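Local coordinates for protein plasmodium falciparum gamete antigen 27/25 (Plasmodium falciparum, PDB 1N81) that is essential for sexual development of the malaria parasite as a gametocyte protein, and may act through dimerization, though its molecular function is not established, at residues V108-R111 with V112-V116. Numbering follows the deposited sequence.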
loop_
_atom_site.group_PDB
_atom_site.type_symbol
_atom_site.label_atom_id
_atom_site.label_comp_id
_atom_site.label_asym_id
_atom_site.label_seq_id
_atom_site.Cartn_x
_atom_site.Cartn_y
_atom_site.Cartn_z
ATOM N N VAL A 108 2.974 -4.375 -7.674
ATOM C CA VAL A 108 2.352 -3.444 -8.585
ATOM C C VAL A 108 1.707 -2.279 -7.836
ATOM O O VAL A 108 1.941 -1.119 -8.157
ATOM C CB VAL A 108 1.309 -4.158 -9.449
ATOM C CG1 VAL A 108 0.393 -3.106 -10.157
ATOM C CG2 VAL A 108 2.058 -5.067 -10.501
ATOM N N GLU A 109 0.926 -2.598 -6.818
ATOM C CA GLU A 109 0.252 -1.581 -6.033
ATOM C C GLU A 109 1.291 -0.688 -5.336
ATOM O O GLU A 109 1.182 0.551 -5.373
ATOM C CB GLU A 109 -0.693 -2.236 -5.006
ATOM C CG GLU A 109 -1.552 -1.223 -4.242
ATOM C CD GLU A 109 -2.548 -1.866 -3.287
ATOM O OE1 GLU A 109 -3.171 -1.115 -2.512
ATOM O OE2 GLU A 109 -2.723 -3.106 -3.296
ATOM N N GLN A 110 2.317 -1.295 -4.744
ATOM C CA GLN A 110 3.321 -0.483 -4.053
ATOM C C GLN A 110 4.064 0.448 -5.032
ATOM O O GLN A 110 4.280 1.645 -4.753
ATOM C CB GLN A 110 4.293 -1.361 -3.256
ATOM C CG GLN A 110 5.262 -0.528 -2.448
ATOM C CD GLN A 110 6.102 -1.335 -1.494
ATOM O OE1 GLN A 110 6.153 -2.553 -1.570
ATOM N NE2 GLN A 110 6.773 -0.649 -0.586
ATOM N N ARG A 111 4.405 -0.077 -6.203
ATOM C CA ARG A 111 5.040 0.751 -7.217
ATOM C C ARG A 111 4.144 1.922 -7.717
ATOM O O ARG A 111 4.635 3.025 -7.969
ATOM C CB ARG A 111 5.404 -0.089 -8.424
ATOM C CG ARG A 111 5.995 0.696 -9.542
ATOM C CD ARG A 111 7.314 1.362 -9.140
ATOM N NE ARG A 111 8.161 1.595 -10.312
ATOM C CZ ARG A 111 9.241 0.874 -10.626
ATOM N NH1 ARG A 111 9.623 -0.130 -9.852
ATOM N NH2 ARG A 111 9.942 1.165 -11.716
ATOM N N VAL A 112 2.853 1.685 -7.908
ATOM C CA VAL A 112 2.008 2.774 -8.384
ATOM C C VAL A 112 1.937 3.852 -7.288
ATOM O O VAL A 112 2.068 5.049 -7.591
ATOM C CB VAL A 112 0.613 2.291 -8.790
ATOM C CG1 VAL A 112 -0.295 3.486 -9.082
ATOM C CG2 VAL A 112 0.734 1.452 -10.044
ATOM N N ILE A 113 1.804 3.421 -6.027
ATOM C CA ILE A 113 1.792 4.354 -4.888
ATOM C C ILE A 113 3.028 5.252 -4.947
ATOM O O ILE A 113 2.919 6.484 -4.889
ATOM C CB ILE A 113 1.790 3.618 -3.506
ATOM C CG1 ILE A 113 0.411 3.004 -3.255
ATOM C CG2 ILE A 113 2.151 4.586 -2.391
ATOM C CD1 ILE A 113 0.307 2.180 -1.981
ATOM N N GLU A 114 4.208 4.646 -5.100
ATOM C CA GLU A 114 5.433 5.441 -5.146
ATOM C C GLU A 114 5.489 6.433 -6.283
ATOM O O GLU A 114 5.810 7.602 -6.080
ATOM C CB GLU A 114 6.668 4.542 -5.164
ATOM C CG GLU A 114 6.794 3.850 -3.842
ATOM C CD GLU A 114 8.046 3.022 -3.736
ATOM O OE1 GLU A 114 8.709 2.768 -4.757
ATOM O OE2 GLU A 114 8.350 2.614 -2.612
ATOM N N GLU A 115 5.157 5.974 -7.468
ATOM C CA GLU A 115 5.179 6.803 -8.662
ATOM C C GLU A 115 4.221 8.003 -8.483
ATOM O O GLU A 115 4.552 9.160 -8.782
ATOM C CB GLU A 115 4.726 5.930 -9.826
ATOM C CG GLU A 115 5.042 6.424 -11.190
ATOM C CD GLU A 115 6.504 6.315 -11.509
ATOM O OE1 GLU A 115 7.188 5.385 -10.984
ATOM O OE2 GLU A 115 6.944 7.168 -12.301
ATOM N N VAL A 116 3.010 7.729 -8.018
ATOM C CA VAL A 116 2.073 8.810 -7.831
ATOM C C VAL A 116 2.604 9.776 -6.768
ATOM O O VAL A 116 2.423 10.990 -6.896
ATOM C CB VAL A 116 0.673 8.302 -7.422
ATOM C CG1 VAL A 116 -0.234 9.478 -7.103
ATOM C CG2 VAL A 116 0.075 7.486 -8.541
HETATM O O HOH W 1 6.600 2.291 -0.585
#
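Arg111 and Glu115 sit one turn apart on helix 96-122, and their side chains reach out from it in company. Both chains bend at chi2 (62° in Arg111), and this turns NE of Arg111 toward OE1 of Glu115 in a long salt bridge of 4.0 Å. The guanidinium and carboxylate planes are only 25° apart, but OE1 approaches the guanidinium obliquely. Tyr146 of helix 136-150 joins the two: its OH hydrogen-bonds OE1 of Glu115 and, weakly, NE of Arg111.

Gln110 and Glu114 make a second i to i+4 pair, both leaving the helix in the same direction. Here the amide and carboxylate planes are 67° apart and the ends do not meet directly, with NE2 of Gln110 standing 4.2 Å from OE2 of Glu114. A water bridges them, accepting from NE2 of Gln110 at 2.9 Å and donating to OE2 of Glu114 at 2.7 Å. NE2 of Gln110 also hydrogen-bonds OD1 of Asp20 on helix 13-35.

Valines and an isoleucine fill much of the buried side of the same turns. CG2 of Val112 lies beside its own backbone N, which brings it to 3.4 Å from O of Val108, and CG1 of Ile113 comes within 3.3 Å of O of Glu109. Beyond them, Phe143, Ile166 and Phe169 pack against Val112 and Ile113, while Arg84 and Arg165 form salt bridges with the buried Glu109. Regular i to i+4 backbone bonds carry the helix itself; of the polar pairs, Arg111-Glu115 is a direct but long ion pair sharing a tyrosine hydroxyl, and Gln110-Glu114 is linked through water.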